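Local coordinates for probable sulfate-binding lipoprotein SubI (Mycobacterium tuberculosis, PDB 6DDN), which probably binds sulfate as the extracytoplasmic solute-binding component of a sulfate uptake system, at residues T52-V57 against A104-F109; L56-V61 against T86-S91; D93-V98 against A116-A121; G122-D127 against P264-A269. All blocks are in the same frame, centred on the assembly; numbering follows the deposited sequence.

Interaction 1. Residues T52-V57 against A104-F109; sequences TSITLV and ADLVNF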
loop_
_atom_site.group_PDB
_atom_site.type_symbol
_atom_site.label_atom_id
_atom_site.label_comp_id
_atom_site.label_asym_id
_atom_site.label_seq_id
_atom_site.Cartn_x
_atom_site.Cartn_y
_atom_site.Cartn_z
ATOM N N THR A 52 -13.696 -16.951 19.667
ATOM C CA THR A 52 -12.257 -16.804 19.514
ATOM C C THR A 52 -11.924 -15.390 19.047
ATOM O O THR A 52 -12.778 -14.663 18.533
ATOM C CB THR A 52 -11.719 -17.855 18.531
ATOM O OG1 THR A 52 -12.165 -19.154 18.940
ATOM C CG2 THR A 52 -10.205 -17.867 18.490
ATOM N N SER A 53 -10.669 -14.996 19.252
ATOM C CA SER A 53 -10.197 -13.654 18.948
ATOM C C SER A 53 -8.904 -13.736 18.148
ATOM O O SER A 53 -7.975 -14.453 18.535
ATOM C CB SER A 53 -9.979 -12.859 20.239
ATOM O OG SER A 53 -9.571 -11.537 19.960
ATOM N N ILE A 54 -8.846 -13.004 17.036
ATOM C CA ILE A 54 -7.652 -12.928 16.203
ATOM C C ILE A 54 -7.265 -11.465 16.037
ATOM O O ILE A 54 -8.117 -10.570 16.046
ATOM C CB ILE A 54 -7.852 -13.594 14.822
ATOM C CG1 ILE A 54 -9.099 -13.039 14.133
ATOM C CG2 ILE A 54 -7.942 -15.106 14.969
ATOM C CD1 ILE A 54 -9.258 -13.499 12.700
ATOM N N THR A 55 -5.966 -11.225 15.881
ATOM C CA THR A 55 -5.422 -9.879 15.770
ATOM C C THR A 55 -4.743 -9.709 14.421
ATOM O O THR A 55 -3.862 -10.496 14.060
ATOM C CB THR A 55 -4.426 -9.589 16.894
ATOM O OG1 THR A 55 -5.116 -9.571 18.149
ATOM C CG2 THR A 55 -3.752 -8.245 16.669
ATOM N N LEU A 56 -5.154 -8.681 13.686
ATOM C CA LEU A 56 -4.533 -8.320 12.420
ATOM C C LEU A 56 -3.615 -7.127 12.646
ATOM O O LEU A 56 -4.077 -6.050 13.043
ATOM C CB LEU A 56 -5.586 -7.987 11.364
ATOM C CG LEU A 56 -5.019 -7.377 10.079
ATOM C CD1 LEU A 56 -4.179 -8.392 9.321
ATOM C CD2 LEU A 56 -6.133 -6.849 9.204
ATOM N N VAL A 57 -2.325 -7.320 12.405
ATOM C CA VAL A 57 -1.349 -6.239 12.422
ATOM C C VAL A 57 -1.156 -5.798 10.979
ATOM O O VAL A 57 -0.520 -6.499 10.183
ATOM C CB VAL A 57 -0.025 -6.673 13.066
ATOM C CG1 VAL A 57 1.031 -5.589 12.900
ATOM C CG2 VAL A 57 -0.235 -6.988 14.537
ATOM N N ALA A 104 0.227 -11.189 17.024
ATOM C CA ALA A 104 -0.378 -11.082 15.707
ATOM C C ALA A 104 -0.827 -12.463 15.266
ATOM O O ALA A 104 -0.119 -13.450 15.481
ATOM C CB ALA A 104 0.596 -10.489 14.683
ATOM N N ASP A 105 -2.013 -12.525 14.665
ATOM C CA ASP A 105 -2.477 -13.734 14.008
ATOM C C ASP A 105 -2.465 -13.620 12.492
ATOM O O ASP A 105 -2.400 -14.647 11.810
ATOM C CB ASP A 105 -3.892 -14.091 14.485
ATOM C CG ASP A 105 -3.963 -14.304 15.989
ATOM O OD1 ASP A 105 -3.581 -15.395 16.463
ATOM O OD2 ASP A 105 -4.400 -13.375 16.702
ATOM N N LEU A 106 -2.510 -12.401 11.957
ATOM C CA LEU A 106 -2.385 -12.155 10.530
ATOM C C LEU A 106 -1.601 -10.872 10.314
ATOM O O LEU A 106 -1.703 -9.923 11.097
ATOM C CB LEU A 106 -3.747 -12.029 9.840
ATOM C CG LEU A 106 -4.556 -13.306 9.641
ATOM C CD1 LEU A 106 -5.830 -13.245 10.462
ATOM C CD2 LEU A 106 -4.866 -13.497 8.168
ATOM N N VAL A 107 -0.821 -10.851 9.238
ATOM C CA VAL A 107 -0.075 -9.670 8.834
ATOM C C VAL A 107 -0.589 -9.221 7.478
ATOM O O VAL A 107 -0.904 -10.050 6.618
ATOM C CB VAL A 107 1.443 -9.934 8.785
ATOM C CG1 VAL A 107 2.021 -9.830 10.176
ATOM C CG2 VAL A 107 1.731 -11.299 8.178
ATOM N N ASN A 108 -0.694 -7.906 7.300
ATOM C CA ASN A 108 -1.070 -7.304 6.022
ATOM C C ASN A 108 -0.253 -6.023 5.900
ATOM O O ASN A 108 -0.592 -5.005 6.508
ATOM C CB ASN A 108 -2.565 -7.025 5.948
ATOM C CG ASN A 108 -2.945 -6.210 4.728
ATOM O OD1 ASN A 108 -3.636 -5.197 4.831
ATOM N ND2 ASN A 108 -2.490 -6.648 3.561
ATOM N N PHE A 109 0.822 -6.077 5.126
ATOM C CA PHE A 109 1.791 -4.994 5.089
ATOM C C PHE A 109 1.779 -4.306 3.730
ATOM O O PHE A 109 1.210 -4.798 2.754
ATOM C CB PHE A 109 3.187 -5.521 5.432
ATOM C CG PHE A 109 3.329 -5.937 6.866
ATOM C CD1 PHE A 109 2.643 -5.260 7.862
ATOM C CD2 PHE A 109 4.129 -7.010 7.221
ATOM C CE1 PHE A 109 2.760 -5.636 9.188
ATOM C CE2 PHE A 109 4.252 -7.391 8.547
ATOM C CZ PHE A 109 3.564 -6.703 9.531
#

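Interaction 2. Residues L56-V61 against T86-S91; sequences LVAYAV and TSYGAS. With SO4 (sulfate ion), chain C.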
loop_
_atom_site.group_PDB
_atom_site.type_symbol
_atom_site.label_atom_id
_atom_site.label_comp_id
_atom_site.label_asym_id
_atom_site.label_seq_id
_atom_site.Cartn_x
_atom_site.Cartn_y
_atom_site.Cartn_z
ATOM N N LEU A 56 -5.154 -8.681 13.686
ATOM C CA LEU A 56 -4.533 -8.320 12.420
ATOM C C LEU A 56 -3.615 -7.127 12.646
ATOM O O LEU A 56 -4.077 -6.050 13.043
ATOM C CB LEU A 56 -5.586 -7.987 11.364
ATOM C CG LEU A 56 -5.019 -7.377 10.079
ATOM C CD1 LEU A 56 -4.179 -8.392 9.321
ATOM C CD2 LEU A 56 -6.133 -6.849 9.204
ATOM N N VAL A 57 -2.325 -7.320 12.405
ATOM C CA VAL A 57 -1.349 -6.239 12.422
ATOM C C VAL A 57 -1.156 -5.798 10.979
ATOM O O VAL A 57 -0.520 -6.499 10.183
ATOM C CB VAL A 57 -0.025 -6.673 13.066
ATOM C CG1 VAL A 57 1.031 -5.589 12.900
ATOM C CG2 VAL A 57 -0.235 -6.988 14.537
ATOM N N ALA A 58 -1.720 -4.647 10.629
ATOM C CA ALA A 58 -1.692 -4.146 9.265
ATOM C C ALA A 58 -0.912 -2.841 9.202
ATOM O O ALA A 58 -0.556 -2.248 10.224
ATOM C CB ALA A 58 -3.113 -3.944 8.721
ATOM N N TYR A 59 -0.651 -2.391 7.974
ATOM C CA TYR A 59 0.081 -1.147 7.774
ATOM C C TYR A 59 -0.834 0.056 7.989
ATOM O O TYR A 59 -1.882 -0.065 8.629
ATOM C CB TYR A 59 0.746 -1.120 6.389
ATOM C CG TYR A 59 -0.172 -1.234 5.189
ATOM C CD1 TYR A 59 -0.842 -2.418 4.902
ATOM C CD2 TYR A 59 -0.332 -0.167 4.317
ATOM C CE1 TYR A 59 -1.669 -2.524 3.795
ATOM C CE2 TYR A 59 -1.151 -0.265 3.210
ATOM C CZ TYR A 59 -1.821 -1.441 2.954
ATOM O OH TYR A 59 -2.638 -1.527 1.849
ATOM N N ALA A 60 -0.451 1.222 7.467
ATOM C CA ALA A 60 -1.023 2.472 7.953
ATOM C C ALA A 60 -2.356 2.846 7.315
ATOM O O ALA A 60 -3.107 3.624 7.911
ATOM C CB ALA A 60 -0.033 3.619 7.741
ATOM N N VAL A 61 -2.673 2.337 6.128
ATOM C CA VAL A 61 -3.843 2.844 5.409
ATOM C C VAL A 61 -4.902 1.823 4.984
ATOM O O VAL A 61 -5.871 2.237 4.332
ATOM C CB VAL A 61 -3.394 3.626 4.163
ATOM C CG1 VAL A 61 -2.390 4.718 4.531
ATOM C CG2 VAL A 61 -2.809 2.682 3.135
ATOM N N THR A 86 -7.691 -5.089 15.256
ATOM C CA THR A 86 -6.877 -4.510 14.202
ATOM C C THR A 86 -5.815 -3.593 14.793
ATOM O O THR A 86 -5.998 -3.010 15.866
ATOM C CB THR A 86 -7.741 -3.729 13.207
ATOM O OG1 THR A 86 -8.475 -2.716 13.906
ATOM C CG2 THR A 86 -8.719 -4.664 12.507
ATOM N N SER A 87 -4.696 -3.479 14.078
ATOM C CA SER A 87 -3.595 -2.614 14.483
ATOM C C SER A 87 -2.949 -2.046 13.229
ATOM O O SER A 87 -2.388 -2.800 12.427
ATOM C CB SER A 87 -2.565 -3.377 15.319
ATOM O OG SER A 87 -1.483 -2.535 15.677
ATOM N N TYR A 88 -3.028 -0.728 13.067
ATOM C CA TYR A 88 -2.493 -0.043 11.899
ATOM C C TYR A 88 -1.356 0.881 12.309
ATOM O O TYR A 88 -1.411 1.526 13.362
ATOM C CB TYR A 88 -3.581 0.761 11.180
ATOM C CG TYR A 88 -4.844 -0.025 10.914
ATOM C CD1 TYR A 88 -4.942 -0.871 9.815
ATOM C CD2 TYR A 88 -5.937 0.073 11.764
ATOM C CE1 TYR A 88 -6.098 -1.594 9.570
ATOM C CE2 TYR A 88 -7.094 -0.643 11.526
ATOM C CZ TYR A 88 -7.170 -1.474 10.431
ATOM O OH TYR A 88 -8.324 -2.185 10.201
ATOM N N GLY A 89 -0.331 0.941 11.470
ATOM C CA GLY A 89 0.795 1.816 11.720
ATOM C C GLY A 89 1.764 1.744 10.563
ATOM O O GLY A 89 1.491 1.104 9.545
ATOM N N ALA A 90 2.902 2.416 10.726
ATOM C CA ALA A 90 3.956 2.363 9.720
ATOM C C ALA A 90 4.298 0.916 9.389
ATOM O O ALA A 90 4.513 0.097 10.286
ATOM C CB ALA A 90 5.197 3.106 10.218
ATOM N N SER A 91 4.336 0.610 8.088
ATOM C CA SER A 91 4.434 -0.777 7.640
ATOM C C SER A 91 5.669 -1.468 8.210
ATOM O O SER A 91 5.567 -2.538 8.823
ATOM C CB SER A 91 4.445 -0.831 6.112
ATOM O OG SER A 91 4.298 -2.161 5.645
HETATM S S SO4 C . 2.573 2.625 5.200
HETATM O O1 SO4 C . 2.270 1.803 6.368
HETATM O O2 SO4 C . 1.334 2.920 4.484
HETATM O O3 SO4 C . 3.196 3.876 5.620
HETATM O O4 SO4 C . 3.488 1.901 4.325
#

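Interaction 3. Residues D93-V98 against A116-A121; sequences DQSRGV and ARLVKA. With SO4 (sulfate ion), chain E.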
loop_
_atom_site.group_PDB
_atom_site.type_symbol
_atom_site.label_atom_id
_atom_site.label_comp_id
_atom_site.label_asym_id
_atom_site.label_seq_id
_atom_site.Cartn_x
_atom_site.Cartn_y
_atom_site.Cartn_z
ATOM N N ASP A 93 7.614 -0.505 10.693
ATOM C CA ASP A 93 7.541 -0.527 12.151
ATOM C C ASP A 93 6.639 -1.653 12.636
ATOM O O ASP A 93 6.960 -2.340 13.615
ATOM C CB ASP A 93 7.040 0.819 12.675
ATOM C CG ASP A 93 8.085 1.913 12.572
ATOM O OD1 ASP A 93 9.210 1.626 12.110
ATOM O OD2 ASP A 93 7.778 3.062 12.957
ATOM N N GLN A 94 5.505 -1.861 11.963
ATOM C CA GLN A 94 4.609 -2.949 12.342
ATOM C C GLN A 94 5.256 -4.305 12.095
ATOM O O GLN A 94 5.074 -5.239 12.885
ATOM C CB GLN A 94 3.291 -2.833 11.576
ATOM C CG GLN A 94 2.448 -1.631 11.966
ATOM C CD GLN A 94 1.565 -1.896 13.169
ATOM O OE1 GLN A 94 0.448 -2.398 13.034
ATOM N NE2 GLN A 94 2.061 -1.557 14.355
ATOM N N SER A 95 6.016 -4.433 11.005
ATOM C CA SER A 95 6.705 -5.688 10.726
ATOM C C SER A 95 7.731 -6.003 11.808
ATOM O O SER A 95 7.827 -7.146 12.267
ATOM C CB SER A 95 7.372 -5.627 9.354
ATOM O OG SER A 95 7.909 -6.886 8.989
ATOM N N ARG A 96 8.502 -4.999 12.230
ATOM C CA ARG A 96 9.485 -5.218 13.284
ATOM C C ARG A 96 8.812 -5.594 14.596
ATOM O O ARG A 96 9.299 -6.470 15.321
ATOM C CB ARG A 96 10.349 -3.970 13.461
ATOM C CG ARG A 96 11.401 -3.824 12.390
ATOM C CD ARG A 96 12.045 -2.454 12.407
ATOM N NE ARG A 96 12.501 -2.088 11.071
ATOM C CZ ARG A 96 12.106 -1.003 10.413
ATOM N NH1 ARG A 96 12.571 -0.760 9.195
ATOM N NH2 ARG A 96 11.252 -0.155 10.974
ATOM N N GLY A 97 7.693 -4.941 14.916
ATOM C CA GLY A 97 6.978 -5.273 16.137
ATOM C C GLY A 97 6.649 -6.747 16.238
ATOM O O GLY A 97 6.965 -7.402 17.235
ATOM N N VAL A 98 6.010 -7.296 15.202
ATOM C CA VAL A 98 5.641 -8.708 15.223
ATOM C C VAL A 98 6.885 -9.587 15.201
ATOM O O VAL A 98 6.928 -10.640 15.851
ATOM C CB VAL A 98 4.699 -9.037 14.054
ATOM C CG1 VAL A 98 4.171 -10.456 14.188
ATOM C CG2 VAL A 98 3.556 -8.037 13.991
ATOM N N ALA A 116 8.754 -10.677 4.232
ATOM C CA ALA A 116 9.980 -11.467 4.220
ATOM C C ALA A 116 10.738 -11.360 5.537
ATOM O O ALA A 116 11.366 -12.336 5.967
ATOM C CB ALA A 116 10.870 -11.032 3.056
ATOM N N ARG A 117 10.704 -10.192 6.183
ATOM C CA ARG A 117 11.339 -10.061 7.491
ATOM C C ARG A 117 10.742 -11.048 8.486
ATOM O O ARG A 117 11.470 -11.670 9.267
ATOM C CB ARG A 117 11.202 -8.629 8.010
ATOM C CG ARG A 117 11.744 -8.440 9.424
ATOM C CD ARG A 117 11.394 -7.077 10.003
ATOM N NE ARG A 117 12.107 -5.990 9.338
ATOM C CZ ARG A 117 11.573 -5.207 8.406
ATOM N NH1 ARG A 117 12.295 -4.242 7.854
ATOM N NH2 ARG A 117 10.315 -5.388 8.026
ATOM N N LEU A 118 9.418 -11.213 8.461
ATOM C CA LEU A 118 8.775 -12.171 9.354
ATOM C C LEU A 118 9.096 -13.607 8.963
ATOM O O LEU A 118 9.180 -14.480 9.834
ATOM C CB LEU A 118 7.265 -11.950 9.363
ATOM C CG LEU A 118 6.819 -10.574 9.851
ATOM C CD1 LEU A 118 5.371 -10.630 10.251
ATOM C CD2 LEU A 118 7.673 -10.117 11.018
ATOM N N VAL A 119 9.269 -13.874 7.668
ATOM C CA VAL A 119 9.678 -15.206 7.239
ATOM C C VAL A 119 11.094 -15.500 7.717
ATOM O O VAL A 119 11.382 -16.585 8.236
ATOM C CB VAL A 119 9.558 -15.340 5.710
ATOM C CG1 VAL A 119 9.857 -16.765 5.281
ATOM C CG2 VAL A 119 8.174 -14.929 5.249
ATOM N N LYS A 120 11.996 -14.527 7.559
ATOM C CA LYS A 120 13.355 -14.658 8.066
ATOM C C LYS A 120 13.388 -14.904 9.569
ATOM O O LYS A 120 14.363 -15.473 10.072
ATOM C CB LYS A 120 14.157 -13.398 7.731
ATOM C CG LYS A 120 15.621 -13.641 7.413
ATOM C CD LYS A 120 15.832 -13.932 5.934
ATOM C CE LYS A 120 17.310 -14.096 5.611
ATOM N NZ LYS A 120 17.964 -15.130 6.461
ATOM N N ALA A 121 12.347 -14.494 10.292
ATOM C CA ALA A 121 12.282 -14.643 11.738
ATOM C C ALA A 121 11.408 -15.812 12.174
ATOM O O ALA A 121 11.152 -15.964 13.372
ATOM C CB ALA A 121 11.774 -13.348 12.376
HETATM S S SO4 E . 15.372 -4.214 10.082
HETATM O O1 SO4 E . 14.952 -5.088 11.172
HETATM O O2 SO4 E . 14.664 -2.941 10.177
HETATM O O3 SO4 E . 16.809 -3.975 10.171
HETATM O O4 SO4 E . 15.068 -4.848 8.802
#

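Interaction 4. Residues G122-D127 against P264-A269; sequences GKVDKD and PLAVVA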
loop_
_atom_site.group_PDB
_atom_site.type_symbol
_atom_site.label_atom_id
_atom_site.label_comp_id
_atom_site.label_asym_id
_atom_site.label_seq_id
_atom_site.Cartn_x
_atom_site.Cartn_y
_atom_site.Cartn_z
ATOM N N GLY A 122 10.941 -16.634 11.236
ATOM C CA GLY A 122 10.095 -17.762 11.577
ATOM C C GLY A 122 8.676 -17.418 11.967
ATOM O O GLY A 122 7.945 -18.299 12.427
ATOM N N LYS A 123 8.259 -16.163 11.799
ATOM C CA LYS A 123 6.916 -15.742 12.178
ATOM C C LYS A 123 5.887 -15.996 11.086
ATOM O O LYS A 123 4.702 -16.176 11.391
ATOM C CB LYS A 123 6.914 -14.255 12.540
ATOM C CG LYS A 123 7.828 -13.901 13.695
ATOM C CD LYS A 123 7.162 -14.174 15.032
ATOM C CE LYS A 123 8.061 -13.756 16.184
ATOM N NZ LYS A 123 7.412 -13.974 17.507
ATOM N N VAL A 124 6.305 -16.000 9.825
ATOM C CA VAL A 124 5.425 -16.298 8.703
ATOM C C VAL A 124 6.008 -17.494 7.965
ATOM O O VAL A 124 7.179 -17.467 7.562
ATOM C CB VAL A 124 5.263 -15.094 7.761
ATOM C CG1 VAL A 124 4.745 -15.544 6.406
ATOM C CG2 VAL A 124 4.322 -14.068 8.367
ATOM N N ASP A 125 5.197 -18.540 7.804
ATOM C CA ASP A 125 5.606 -19.703 7.029
ATOM C C ASP A 125 5.941 -19.272 5.603
ATOM O O ASP A 125 5.367 -18.323 5.063
ATOM C CB ASP A 125 4.492 -20.760 7.041
ATOM C CG ASP A 125 4.807 -21.979 6.177
ATOM O OD1 ASP A 125 4.707 -23.103 6.708
ATOM O OD2 ASP A 125 5.139 -21.836 4.980
ATOM N N LYS A 126 6.889 -19.987 4.992
ATOM C CA LYS A 126 7.350 -19.623 3.654
ATOM C C LYS A 126 6.318 -19.924 2.570
ATOM O O LYS A 126 6.428 -19.386 1.461
ATOM C CB LYS A 126 8.659 -20.348 3.347
ATOM C CG LYS A 126 9.506 -20.638 4.581
ATOM C CD LYS A 126 10.347 -21.890 4.386
ATOM C CE LYS A 126 11.146 -22.211 5.636
ATOM N NZ LYS A 126 10.278 -22.287 6.847
ATOM N N ASP A 127 5.313 -20.751 2.872
ATOM C CA ASP A 127 4.264 -21.126 1.924
ATOM C C ASP A 127 3.361 -19.957 1.548
ATOM O O ASP A 127 2.421 -20.120 0.769
ATOM C CB ASP A 127 3.393 -22.251 2.499
ATOM C CG ASP A 127 2.513 -21.791 3.675
ATOM O OD1 ASP A 127 1.876 -22.661 4.299
ATOM O OD2 ASP A 127 2.468 -20.583 4.003
ATOM N N PRO A 264 0.759 -7.339 0.401
ATOM C CA PRO A 264 0.698 -8.754 0.780
ATOM C C PRO A 264 -0.033 -8.989 2.096
ATOM O O PRO A 264 -0.123 -8.121 2.968
ATOM C CB PRO A 264 2.174 -9.147 0.903
ATOM C CG PRO A 264 2.867 -7.871 1.248
ATOM C CD PRO A 264 2.116 -6.782 0.536
ATOM N N LEU A 265 -0.547 -10.212 2.223
ATOM C CA LEU A 265 -1.230 -10.683 3.419
ATOM C C LEU A 265 -0.792 -12.112 3.694
ATOM O O LEU A 265 -0.706 -12.928 2.774
ATOM C CB LEU A 265 -2.755 -10.624 3.257
ATOM C CG LEU A 265 -3.614 -11.411 4.250
ATOM C CD1 LEU A 265 -3.844 -10.619 5.529
ATOM C CD2 LEU A 265 -4.940 -11.800 3.612
ATOM N N ALA A 266 -0.516 -12.412 4.960
ATOM C CA ALA A 266 -0.065 -13.742 5.337
ATOM C C ALA A 266 -0.539 -14.057 6.747
ATOM O O ALA A 266 -0.729 -13.160 7.572
ATOM C CB ALA A 266 1.459 -13.865 5.253
ATOM N N VAL A 267 -0.731 -15.342 7.009
ATOM C CA VAL A 267 -1.061 -15.809 8.349
ATOM C C VAL A 267 0.220 -15.890 9.167
ATOM O O VAL A 267 1.269 -16.314 8.667
ATOM C CB VAL A 267 -1.781 -17.169 8.278
ATOM C CG1 VAL A 267 -1.606 -17.947 9.571
ATOM C CG2 VAL A 267 -3.256 -16.970 7.968
ATOM N N VAL A 268 0.149 -15.462 10.424
ATOM C CA VAL A 268 1.297 -15.539 11.321
ATOM C C VAL A 268 1.434 -16.978 11.804
ATOM O O VAL A 268 0.494 -17.546 12.370
ATOM C CB VAL A 268 1.146 -14.567 12.499
ATOM C CG1 VAL A 268 2.034 -14.997 13.658
ATOM C CG2 VAL A 268 1.485 -13.154 12.060
ATOM N N ALA A 269 2.610 -17.570 11.580
ATOM C CA ALA A 269 2.808 -18.977 11.914
ATOM C C ALA A 269 2.763 -19.219 13.417
ATOM O O ALA A 269 2.285 -20.270 13.857
ATOM C CB ALA A 269 4.134 -19.469 11.336
#

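Interaction 1. Residues T52-V57 against A104-F109
The carboxylate of Asp-105 is met near its plane: the backbone N of Thr-55 reaches OD2 at 2.8 Å from the anti side, 15° out of that plane. With chi1 at -59°, CG of Asp-105 sits beside its own backbone N, which turns the acid back along the neighbouring strand. The Phe-109 ring approaches Val-57 obliquely, its CE1 3.5 Å from Val-57 O. Between these ends the chains run as parallel strands. Thr-55 O accepts two N-H groups, Asp-105 N at 2.8 Å and Leu-106 N at 3.1 Å; the first lies in the carbonyl plane and the second is tilted from it. Val-57 N then gives to Leu-106 O (3.0 Å), and Asn-108 N to Val-57 O. Leu-56 and Leu-106 share one face, where Leu-56 CD1 packs on Leu-106 CB at 3.7 Å, and Ile-54 and Leu-106 also meet Phe-280 of helix 274-284. On the other face Val-57 CG2 presses on Ala-104 CB at 3.6 Å, beneath helix 91-99. OD1 of Asp-105 has its own partner in Ser-271 OG. With a backbone N-H on one oxygen and a hydroxyl on the other, the buried acid is fixed in rotation and closes the start of the parallel pairing, ahead of the apolar contacts of Leu-56, Leu-106 and Val-57.

Interaction 2. Residues L56-V61 against T86-S91
Strands 56-58 and 86-88 run parallel, 15° apart, through a strong bond from Ala-58 N to Ser-87 O (2.7 Å, almost in line with the carbonyl) and a weak, bent one from Ser-87 N to Leu-56 O. Beyond them the pairing frays: Gly-89 N makes two weak bonds, to Ala-58 O and to Tyr-59 O. The ring of Tyr-88 turns its edge to Tyr-59 O, which lies in the ring plane, 3.4 Å from CD1, while Ala-58 CB touches CD1 at 3.7 Å. Tyr-59 CB rests 3.7 Å from Ser-91 CB; with chi1 60°, CG lies between the backbone N and the carbonyl carbon, and the ring turns an edge to a bound sulfate. Ala-60 N points to that ion, giving a hydrogen bond to O1 of 3.0 Å; Gly-89 O is nearer to Ala-60 N, at 2.8 Å, but at too poor an angle for a hydrogen bond. Ser-91 N is 2.9 Å from the same O1, and Ala-90 is the N-cap of the helix that starts there, whose end would probably favour an anion. Ser-175, Ser-177, Gly-218 and Tyr-236 complete the sulfate's polar surroundings, consistent with the ligand site of a sulfate-binding protein, although the ion may have come from the crystallisation liquor. The strands belong to the beta-alpha-beta unit whose connecting helix 63-74 covers Leu-56, Thr-86 and Tyr-88; helix 91-99 lies over Val-57, and strand 106-108 pairs with strand 53-58 in the same sheet.

Interaction 3. Residues D93-V98 against A116-A121
Arg-117 lays one face of its guanidinium over the aliphatic CG of Arg-96, which comes within 3.8 Å of Arg-117 NE. At the edge of the same group NH2 gives a weak hydrogen bond to Ser-95 OG (3.0 Å), and NE and NH1 both turn to O4 of a sulfate, NH1 at 3.0 Å. A bend in the side chain at chi3 (-69°) brings the flat end round to hydroxyl and anion together. Arg-96 reaches the ion from the other helix by an extended chain. Its NE is modelled implausibly close to sulfate O2, so the strength of that bond is doubtful, but the ion evidently bridges the two arginines, whose guanidinium planes are 68° apart and whose NH1 atoms lie 3.7 Å from each other. Each arginine also has a carboxylate: Arg-96 NH2 pairs with Asp-93 OD1 at 2.9 Å, and Arg-117 NH2 with Asp-114. Ser-95 OG is further engaged by the carbonyl O of Asp-114, which helps to set the hydroxyl for Arg-117. Deeper in, Leu-118 fills the gap between the helices: CD2 sits tightly against Ser-95 O at 3.2 Å, while CD1 meets Val-98 CG1 at 4.1 Å, the two side chains crossing at about a right angle. The sulfate probably comes from the crystallisation liquor. Segments 93-98 and 116-120 run nearly parallel, their axes 15° apart and 9.4 Å at closest approach; their parent helices precede and follow strand 106-108, the side-by-side helix packing of an alternating alpha/beta domain, as in type 2 periplasmic binding proteins.

Interaction 4. Residues G122-D127 against P264-A269
The irregular chain of 122-127 passes the end of strand 265-267 without pairing along it, joined by one backbone bond, from Ala-269 N to Lys-123 O, modelled short at 2.5 Å with an N-H...O angle of 149°. Around that carbonyl oxygen the side chains of the other segment close in: Ala-269 CB lies 3.3 Å and Val-268 CG1 3.7 Å from Lys-123 O. Val-124 carries the apolar part. Its CG1, anti to the backbone N (chi1 161°), packs on Ala-266 CB at 3.9 Å, and CG2 rests 3.8 Å from Val-267 O. Leu-118, Val-119 and Val-107 also pack on Val-124, placing it between helix 113-120 and the sheet. Ala-269 CB also lies 3.8 Å from Asp-125 N. At the start of the loop, Gly-122 adopts positive phi as the C-prime residue of the Schellman motif that ends helix 113-120; farther on, the geometry fits an Asx turn, Asp-125 OD2 to Asp-127 N, but that bond is modelled too short and Asp-127 is poorly ordered, so its detail is doubtful. One backbone bond and one buried valine thus tie the loop leaving the helix to the chain leaving the strand, while Asp-125, Lys-126 and Asp-127 are exposed.

How the interactions relate
Interactions 1 and 2 hold opposite edges of strand 53-58 and share Leu-56 and Val-57; both rest on parallel backbone bonds, but interaction 1 is buried whereas interaction 2 frays into the sulfate-lined end of the sheet. Interaction 3 lies on one face of that sheet, with Val-98 against Ala-104 and Leu-118 against Val-107; its inner side packs Leu-118 on Val-98 and Ser-95, and its outer side is a charged cluster round a second sulfate. Interaction 4, the most exposed, begins at the Schellman motif that closes helix 113-120, where Leu-118 O accepts from Lys-123 N, and its strand pairs antiparallel with 106-108 of interaction 1. Backbone bonding thus dominates within the sheet, and side chains between the helices.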